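PDB 3KOP: uncharacterized protein from Arthrobacter sp., which is of unknown function but adopts a cyclophilin-like fold, a closed eight-stranded antiparallel beta barrel with helices packed against it. Local coordinates for residues L38-V43 with G149-T154; P45-A50 with G84-T89; V97-F102 with T125-A130. All coordinates share one frame; numbering follows the deposited sequence.

In the fold
Following the chain from the N terminus, strand 33-39 ends within 38-43 and opens the longest loop, which interaction 1 closes only when the chain returns in strand 145-157. The other two contacts both fall within that span and follow each other without crossing. Interaction 2 comes first and joins the start of helix 45-54 to the connection 84-89. Interaction 3 then pairs strand 96-103 with strand 125-132. Strand 145-157 links all three: it pairs with strands 33-39, 88-89 and 96-103, and its Asn-150 hydrogen-bonds Gly-84 and Glu-86. Thr-47 of the helix packs on Tyr-99, so interactions 2 and 3 also meet directly where the helix covers the sheet.

Interaction 1: residues L38-V43 with G149-T154; sequences LLLDDV and GNVFAT
The Phe-152 ring meets Leu-39 edge-on: the methyl CD1 of Leu-39 lies near the ring plane, 4.0 Å from CD2 of Phe-152, and at another part of the rim sits Asn-150 O, also in plane. Around the ring lie Thr-47 and Val-51 of helix 45-54 and Val-97 and Tyr-99 of the neighbouring strand, a largely apolar setting that suits a large aromatic. CG of Phe-152 stands between its own N and carbonyl carbon (chi1 76°), and this torsion puts the ring edge beside Leu-39.

The same Leu-39 methyl rests on Ala-153 CB. A small residue suits this place, since Ala-153 CB already lies 3.2 Å from Leu-38 O. That carbonyl oxygen accepts a bond from Thr-154 N at 2.9 Å, and Ala-153 CA makes a CA-H...O contact with it. In return Leu-38 N gives a bond to Thr-154 O, completing a hydrogen-bonded antiparallel pair beside the non-hydrogen-bonded pair Leu-39 with Ala-153. Leu-40 N reaches Phe-152 O at 2.8 Å with a nearly straight N-H (167°), coming from above the carbonyl plane as the chain turns out of the sheet. Leu-40 then turns its side chain onto the strand. Its CB and CG pass over the Phe-152 carbonyl, while CD1 touches Val-151 CG1 at 3.9 Å and lies 3.8 Å from Ala-153 N. A branched leucine can thus cover three residues of the partner at once.

Leu-40 is also the centre of an inverse gamma turn, with a weak bond from Asp-41 N to Leu-39 O, and here the chain leaves the strand. Across from it, Phe-152 and Ala-153 both face Val-97, a classic beta bulge in the closed eight-stranded antiparallel barrel of this cyclophilin-like fold, where 88-89 and 140-141 are short extra strands on 145-157.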
loop_
_atom_site.group_PDB
_atom_site.type_symbol
_atom_site.label_atom_id
_atom_site.label_comp_id
_atom_site.label_asym_id
_atom_site.label_seq_id
_atom_site.Cartn_x
_atom_site.Cartn_y
_atom_site.Cartn_z
ATOM N N LEU F 38 7.277 25.605 -14.894
ATOM C CA LEU F 38 7.944 26.403 -13.914
ATOM C C LEU F 38 8.838 25.513 -13.096
ATOM O O LEU F 38 8.413 24.500 -12.557
ATOM C CB LEU F 38 6.931 27.054 -12.999
ATOM C CG LEU F 38 7.462 27.729 -11.755
ATOM C CD1 LEU F 38 8.205 29.058 -12.181
ATOM C CD2 LEU F 38 6.321 27.992 -10.778
ATOM N N LEU F 39 10.082 25.942 -12.949
ATOM C CA LEU F 39 11.036 25.213 -12.167
ATOM C C LEU F 39 10.847 25.557 -10.691
ATOM O O LEU F 39 10.743 26.716 -10.355
ATOM C CB LEU F 39 12.413 25.614 -12.649
ATOM C CG LEU F 39 13.402 24.560 -12.959
ATOM C CD1 LEU F 39 12.823 23.459 -13.849
ATOM C CD2 LEU F 39 14.638 25.228 -13.628
ATOM N N LEU F 40 10.798 24.543 -9.820
ATOM C CA LEU F 40 10.416 24.738 -8.424
ATOM C C LEU F 40 11.658 25.020 -7.559
ATOM O O LEU F 40 12.069 24.207 -6.714
ATOM C CB LEU F 40 9.612 23.544 -7.901
ATOM C CG LEU F 40 8.267 23.279 -8.600
ATOM C CD1 LEU F 40 7.679 21.993 -8.009
ATOM C CD2 LEU F 40 7.250 24.485 -8.531
ATOM N N ASP F 41 12.249 26.192 -7.811
ATOM C CA ASP F 41 13.456 26.640 -7.094
ATOM C C ASP F 41 13.212 26.854 -5.621
ATOM O O ASP F 41 14.149 26.745 -4.838
ATOM C CB ASP F 41 14.019 27.914 -7.736
ATOM C CG ASP F 41 14.747 27.627 -9.019
ATOM O OD1 ASP F 41 15.644 26.788 -8.972
ATOM O OD2 ASP F 41 14.447 28.229 -10.058
ATOM N N ASP F 42 11.969 27.146 -5.233
ATOM C CA ASP F 42 11.625 27.279 -3.805
ATOM C C ASP F 42 11.655 25.938 -3.038
ATOM O O ASP F 42 12.336 25.823 -2.050
ATOM C CB ASP F 42 10.284 28.021 -3.589
ATOM C CG ASP F 42 9.077 27.391 -4.326
ATOM O OD1 ASP F 42 9.187 26.465 -5.194
ATOM O OD2 ASP F 42 7.961 27.884 -4.031
ATOM N N VAL F 43 10.972 24.915 -3.528
ATOM C CA VAL F 43 10.846 23.650 -2.786
ATOM C C VAL F 43 11.738 22.504 -3.291
ATOM O O VAL F 43 11.909 21.511 -2.598
ATOM C CB VAL F 43 9.347 23.204 -2.722
ATOM C CG1 VAL F 43 8.503 24.279 -2.025
ATOM C CG2 VAL F 43 8.795 22.861 -4.125
ATOM N N GLY F 149 9.495 10.037 -6.548
ATOM C CA GLY F 149 10.116 10.942 -7.491
ATOM C C GLY F 149 10.242 12.339 -6.892
ATOM O O GLY F 149 9.348 12.802 -6.181
ATOM N N ASN F 150 11.352 13.026 -7.192
ATOM C CA ASN F 150 11.501 14.452 -6.798
ATOM C C ASN F 150 10.654 15.302 -7.733
ATOM O O ASN F 150 10.881 15.301 -8.956
ATOM C CB ASN F 150 12.961 14.958 -6.923
ATOM C CG ASN F 150 13.922 14.358 -5.907
ATOM O OD1 ASN F 150 13.558 13.496 -5.108
ATOM N ND2 ASN F 150 15.164 14.861 -5.899
ATOM N N VAL F 151 9.693 16.043 -7.200
ATOM C CA VAL F 151 8.851 16.918 -8.028
ATOM C C VAL F 151 9.597 18.249 -8.141
ATOM O O VAL F 151 9.759 18.979 -7.145
ATOM C CB VAL F 151 7.434 17.171 -7.414
ATOM C CG1 VAL F 151 6.645 18.200 -8.272
ATOM C CG2 VAL F 151 6.638 15.863 -7.236
ATOM N N PHE F 152 10.065 18.574 -9.349
ATOM C CA PHE F 152 10.950 19.745 -9.501
ATOM C C PHE F 152 10.441 20.813 -10.469
ATOM O O PHE F 152 11.052 21.873 -10.609
ATOM C CB PHE F 152 12.377 19.287 -9.907
ATOM C CG PHE F 152 12.508 18.876 -11.357
ATOM C CD1 PHE F 152 12.284 17.554 -11.746
ATOM C CD2 PHE F 152 12.871 19.802 -12.328
ATOM C CE1 PHE F 152 12.403 17.170 -13.039
ATOM C CE2 PHE F 152 12.975 19.408 -13.651
ATOM C CZ PHE F 152 12.740 18.096 -14.005
ATOM N N ALA F 153 9.329 20.536 -11.128
ATOM C CA ALA F 153 8.709 21.495 -12.003
ATOM C C ALA F 153 7.232 21.212 -12.143
ATOM O O ALA F 153 6.752 20.081 -11.856
ATOM C CB ALA F 153 9.379 21.527 -13.352
ATOM N N THR F 154 6.508 22.249 -12.536
ATOM C CA THR F 154 5.086 22.115 -12.757
ATOM C C THR F 154 4.686 22.795 -14.049
ATOM O O THR F 154 5.056 23.950 -14.327
ATOM C CB THR F 154 4.277 22.643 -11.572
ATOM O OG1 THR F 154 2.945 22.135 -11.670
ATOM C CG2 THR F 154 4.264 24.182 -11.535
#

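Interaction 2: residues P45-A50 with G84-T89; sequences PRTSKA and GAENTT
Glu-86 reaches out to the first turn of helix 45-54 with an extended side chain, its CG anti to the backbone N (chi1 -164°). Glu-86 CB lies 3.9 Å from both Arg-46 NH2 and Thr-47 OG1, and CG stays near the same NH2. CD of Glu-86 then faces the helix end, 3.4 Å from Arg-46 N. At the tip the two oxygens divide the work. OE2 accepts Arg-46 N at 2.8 Å, and OE1 accepts Thr-47 N at 2.7 Å, each through its syn lone pair. On its anti side OE1 also takes the Thr-47 hydroxyl, OG1, again at 2.7 Å. Pro-45 suits the position before them: it has no N-H to satisfy, and Pro-45 CD packs on Glu-86 OE2 at 3.1 Å.

Arg-46 bends back so that OE2 lies over one face of its guanidinium, a long salt bridge of charge alone. Its NE bonds Pro-83 O, and NH1 hydrogen-bonds OD1 of Asn-105 of a neighbouring subunit. Thr-47 OG1 is in turn bonded by Asn-150 ND2. The arrangement is that of a buried carboxylate gripping the N-H groups of a helix N terminus, where the helix dipole would probably favour its negative charge.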
loop_
_atom_site.group_PDB
_atom_site.type_symbol
_atom_site.label_atom_id
_atom_site.label_comp_id
_atom_site.label_asym_id
_atom_site.label_seq_id
_atom_site.Cartn_x
_atom_site.Cartn_y
_atom_site.Cartn_z
ATOM N N PRO F 45 15.139 23.113 -4.770
ATOM C CA PRO F 45 16.286 23.901 -5.281
ATOM C C PRO F 45 17.389 23.048 -5.827
ATOM O O PRO F 45 17.976 23.406 -6.854
ATOM C CB PRO F 45 16.767 24.674 -4.046
ATOM C CG PRO F 45 16.252 23.872 -2.848
ATOM C CD PRO F 45 14.904 23.368 -3.337
ATOM N N ARG F 46 17.722 21.939 -5.149
ATOM C CA ARG F 46 18.839 21.120 -5.604
ATOM C C ARG F 46 18.532 20.439 -6.954
ATOM O O ARG F 46 19.372 20.391 -7.848
ATOM C CB ARG F 46 19.242 20.086 -4.562
ATOM C CG ARG F 46 19.693 20.676 -3.226
ATOM C CD ARG F 46 20.419 19.637 -2.385
ATOM N NE ARG F 46 19.614 18.429 -2.158
ATOM C CZ ARG F 46 18.709 18.295 -1.175
ATOM N NH1 ARG F 46 18.465 19.305 -0.344
ATOM N NH2 ARG F 46 18.042 17.155 -1.018
ATOM N N THR F 47 17.345 19.864 -7.077
ATOM C CA THR F 47 16.984 19.150 -8.304
ATOM C C THR F 47 16.798 20.133 -9.469
ATOM O O THR F 47 17.181 19.831 -10.607
ATOM C CB THR F 47 15.670 18.340 -8.094
ATOM O OG1 THR F 47 15.775 17.576 -6.889
ATOM C CG2 THR F 47 15.375 17.444 -9.265
ATOM N N SER F 48 16.213 21.304 -9.183
ATOM C CA SER F 48 15.988 22.314 -10.219
ATOM C C SER F 48 17.324 22.778 -10.795
ATOM O O SER F 48 17.480 22.880 -12.017
ATOM C CB SER F 48 15.210 23.508 -9.687
ATOM O OG SER F 48 13.896 23.137 -9.272
ATOM N N LYS F 49 18.294 23.009 -9.908
ATOM C CA LYS F 49 19.643 23.399 -10.347
ATOM C C LYS F 49 20.308 22.308 -11.161
ATOM O O LYS F 49 20.910 22.597 -12.216
ATOM C CB LYS F 49 20.519 23.740 -9.132
ATOM C CG LYS F 49 22.004 23.986 -9.478
ATOM C CD LYS F 49 22.747 24.553 -8.291
ATOM C CE LYS F 49 24.267 24.604 -8.571
ATOM N NZ LYS F 49 24.596 25.341 -9.870
ATOM N N ALA F 50 20.247 21.070 -10.655
ATOM C CA ALA F 50 20.933 19.931 -11.290
ATOM C C ALA F 50 20.419 19.775 -12.716
ATOM O O ALA F 50 21.218 19.591 -13.668
ATOM C CB ALA F 50 20.741 18.617 -10.506
ATOM N N GLY F 84 19.618 13.742 -4.208
ATOM C CA GLY F 84 18.946 13.025 -3.137
ATOM C C GLY F 84 17.465 13.352 -3.053
ATOM O O GLY F 84 16.946 14.144 -3.846
ATOM N N ALA F 85 16.799 12.758 -2.075
ATOM C CA ALA F 85 15.333 12.944 -1.905
ATOM C C ALA F 85 15.012 14.426 -1.670
ATOM O O ALA F 85 15.565 15.066 -0.780
ATOM C CB ALA F 85 14.773 12.074 -0.761
ATOM N N GLU F 86 14.133 14.975 -2.504
ATOM C CA GLU F 86 13.754 16.394 -2.391
ATOM C C GLU F 86 12.349 16.576 -2.957
ATOM O O GLU F 86 12.104 16.215 -4.129
ATOM C CB GLU F 86 14.754 17.265 -3.178
ATOM C CG GLU F 86 14.709 18.742 -2.823
ATOM C CD GLU F 86 15.620 19.630 -3.707
ATOM O OE1 GLU F 86 15.694 19.400 -4.930
ATOM O OE2 GLU F 86 16.223 20.573 -3.154
ATOM N N ASN F 87 11.441 17.142 -2.156
ATOM C CA ASN F 87 10.069 17.399 -2.561
ATOM C C ASN F 87 9.420 16.179 -3.212
ATOM O O ASN F 87 8.780 16.288 -4.269
ATOM C CB ASN F 87 10.023 18.581 -3.537
ATOM C CG ASN F 87 8.665 19.224 -3.630
ATOM O OD1 ASN F 87 8.015 19.455 -2.619
ATOM N ND2 ASN F 87 8.249 19.586 -4.844
ATOM N N THR F 88 9.582 15.027 -2.576
ATOM C CA THR F 88 9.174 13.781 -3.192
ATOM C C THR F 88 7.671 13.537 -3.122
ATOM O O THR F 88 6.935 14.057 -2.226
ATOM C CB THR F 88 9.935 12.598 -2.589
ATOM O OG1 THR F 88 9.515 12.404 -1.250
ATOM C CG2 THR F 88 11.497 12.863 -2.577
ATOM N N THR F 89 7.219 12.768 -4.100
ATOM C CA THR F 89 5.875 12.236 -4.123
ATOM C C THR F 89 5.868 10.744 -4.520
ATOM O O THR F 89 6.753 10.252 -5.261
ATOM C CB THR F 89 4.975 13.049 -5.101
ATOM O OG1 THR F 89 3.601 12.683 -4.925
ATOM C CG2 THR F 89 5.424 12.807 -6.546
#

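Interaction 3: residues V97-F102 with T125-A130; sequences VCYFTF and TIVDLA
Strands 97-102 and 125-130 run antiparallel, their axes 4.8 Å apart and their directions 161° from each other, joined by six backbone hydrogen bonds in the pairs Cys-98 with Ala-130, Phe-100 with Asp-128 and Phe-102 with Ile-126. On the face of the sheet that carries Tyr-99, Thr-101, Val-127 and Leu-129, the Tyr-99 ring, its CG anti to the backbone N (chi1 -179°), slants toward the neighbouring strand and crosses the Val-127 side chain obliquely. Val-127 CG1 makes a CH-pi contact over the ring face, 3.8 Å from its centroid, and Val-127 CG2 comes to 3.5 Å from Tyr-99 OH. Leu-129 CD2 packs on Tyr-99 CD2 at 3.8 Å. The phenol ends in a hydrogen bond to Glu-82, shared with Thr-101 OG1, which sits at the ring's edge. Putting an alanine in place of Tyr-99 would probably deprive Glu-82 of its phenolic mate and open a gap above the Val-127 methyls. Near the end where 97-102 finishes and 125-130 begins, two beta-branched threonines touch methyl to methyl, Thr-101 CG2 to Thr-125 CG2 at 3.8 Å.

In the closed barrel of the cyclophilin-like fold this pair is flanked by strands 70-76 and 145-157, and Val-51 and Thr-47 of helix 45-54 cover Tyr-99.

The other face bears two phenylalanines. Phe-100 leans back toward Ala-130, setting its edge against Ala-130 CB, 3.8 Å from Phe-100 CE1, and against Asp-128 O. Buried Asp-128 lies side by side with both rings, pointing the same way, its carboxylate turned 54° from the Phe-100 ring. Asp-128 CB meets the Phe-102 edge 3.5 Å from CE2, and OD2 of Asp-128 is 3.6 Å from the same Phe-102 CE2.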
loop_
_atom_site.group_PDB
_atom_site.type_symbol
_atom_site.label_atom_id
_atom_site.label_comp_id
_atom_site.label_asym_id
_atom_site.label_seq_id
_atom_site.Cartn_x
_atom_site.Cartn_y
_atom_site.Cartn_z
ATOM N N VAL F 97 6.436 17.341 -12.898
ATOM C CA VAL F 97 7.635 16.919 -13.574
ATOM C C VAL F 97 8.569 16.386 -12.528
ATOM O O VAL F 97 8.910 17.078 -11.535
ATOM C CB VAL F 97 8.298 18.045 -14.432
ATOM C CG1 VAL F 97 9.471 17.470 -15.219
ATOM C CG2 VAL F 97 7.284 18.724 -15.354
ATOM N N CYS F 98 8.967 15.126 -12.707
ATOM C CA CYS F 98 9.715 14.398 -11.684
ATOM C C CYS F 98 11.118 13.960 -12.104
ATOM O O CYS F 98 11.374 13.688 -13.281
ATOM C CB CYS F 98 8.929 13.162 -11.279
ATOM S SG CYS F 98 7.460 13.536 -10.294
ATOM N N TYR F 99 11.986 13.839 -11.110
ATOM C CA TYR F 99 13.356 13.376 -11.265
ATOM C C TYR F 99 13.539 12.159 -10.365
ATOM O O TYR F 99 13.233 12.216 -9.163
ATOM C CB TYR F 99 14.303 14.495 -10.856
ATOM C CG TYR F 99 15.812 14.266 -10.946
ATOM C CD1 TYR F 99 16.462 13.320 -10.151
ATOM C CD2 TYR F 99 16.596 15.069 -11.728
ATOM C CE1 TYR F 99 17.821 13.178 -10.195
ATOM C CE2 TYR F 99 17.959 14.929 -11.781
ATOM C CZ TYR F 99 18.571 13.973 -11.037
ATOM O OH TYR F 99 19.957 13.853 -11.064
ATOM N N PHE F 100 14.054 11.076 -10.952
ATOM C CA PHE F 100 14.429 9.873 -10.223
ATOM C C PHE F 100 15.872 9.518 -10.539
ATOM O O PHE F 100 16.300 9.571 -11.721
ATOM C CB PHE F 100 13.607 8.654 -10.675
ATOM C CG PHE F 100 12.111 8.863 -10.684
ATOM C CD1 PHE F 100 11.469 9.495 -11.766
ATOM C CD2 PHE F 100 11.326 8.365 -9.653
ATOM C CE1 PHE F 100 10.095 9.643 -11.791
ATOM C CE2 PHE F 100 9.920 8.500 -9.692
ATOM C CZ PHE F 100 9.323 9.146 -10.737
ATOM N N THR F 101 16.600 9.115 -9.505
ATOM C CA THR F 101 17.944 8.522 -9.664
ATOM C C THR F 101 17.813 7.001 -9.574
ATOM O O THR F 101 17.267 6.489 -8.600
ATOM C CB THR F 101 18.871 9.023 -8.549
ATOM O OG1 THR F 101 19.015 10.449 -8.663
ATOM C CG2 THR F 101 20.241 8.343 -8.585
ATOM N N PHE F 102 18.269 6.306 -10.611
ATOM C CA PHE F 102 18.296 4.851 -10.650
ATOM C C PHE F 102 19.721 4.366 -10.926
ATOM O O PHE F 102 20.598 5.156 -11.291
ATOM C CB PHE F 102 17.390 4.355 -11.780
ATOM C CG PHE F 102 15.937 4.565 -11.532
ATOM C CD1 PHE F 102 15.304 3.941 -10.448
ATOM C CD2 PHE F 102 15.178 5.355 -12.384
ATOM C CE1 PHE F 102 13.923 4.132 -10.214
ATOM C CE2 PHE F 102 13.813 5.536 -12.167
ATOM C CZ PHE F 102 13.185 4.929 -11.071
ATOM N N THR F 125 24.884 5.238 -13.145
ATOM C CA THR F 125 23.756 6.001 -12.579
ATOM C C THR F 125 22.956 6.593 -13.733
ATOM O O THR F 125 23.526 7.178 -14.652
ATOM C CB THR F 125 24.221 7.076 -11.614
ATOM O OG1 THR F 125 24.912 6.441 -10.535
ATOM C CG2 THR F 125 23.033 7.872 -11.057
ATOM N N ILE F 126 21.648 6.332 -13.720
ATOM C CA ILE F 126 20.740 6.800 -14.758
ATOM C C ILE F 126 19.697 7.767 -14.144
ATOM O O ILE F 126 19.255 7.575 -13.000
ATOM C CB ILE F 126 20.008 5.603 -15.401
ATOM C CG1 ILE F 126 21.016 4.545 -15.874
ATOM C CG2 ILE F 126 19.050 6.068 -16.509
ATOM C CD1 ILE F 126 22.219 5.090 -16.526
ATOM N N VAL F 127 19.325 8.800 -14.896
ATOM C CA VAL F 127 18.268 9.713 -14.465
ATOM C C VAL F 127 17.026 9.484 -15.334
ATOM O O VAL F 127 17.122 9.363 -16.571
ATOM C CB VAL F 127 18.760 11.175 -14.472
ATOM C CG1 VAL F 127 17.606 12.175 -14.155
ATOM C CG2 VAL F 127 19.910 11.340 -13.431
ATOM N N ASP F 128 15.890 9.363 -14.651
ATOM C CA ASP F 128 14.545 9.282 -15.243
ATOM C C ASP F 128 13.924 10.651 -15.060
ATOM O O ASP F 128 13.754 11.101 -13.935
ATOM C CB ASP F 128 13.757 8.203 -14.505
ATOM C CG ASP F 128 12.355 8.007 -15.000
ATOM O OD1 ASP F 128 11.668 8.976 -15.440
ATOM O OD2 ASP F 128 11.889 6.836 -14.884
ATOM N N LEU F 129 13.626 11.319 -16.173
ATOM C CA LEU F 129 12.909 12.581 -16.181
ATOM C C LEU F 129 11.513 12.322 -16.715
ATOM O O LEU F 129 11.356 11.849 -17.846
ATOM C CB LEU F 129 13.625 13.640 -17.023
ATOM C CG LEU F 129 15.037 13.987 -16.528
ATOM C CD1 LEU F 129 15.834 14.873 -17.583
ATOM C CD2 LEU F 129 14.986 14.644 -15.165
ATOM N N ALA F 130 10.518 12.614 -15.878
ATOM C CA ALA F 130 9.144 12.180 -16.109
ATOM C C ALA F 130 8.149 13.321 -16.063
ATOM O O ALA F 130 8.286 14.262 -15.273
ATOM C CB ALA F 130 8.731 11.058 -15.090
#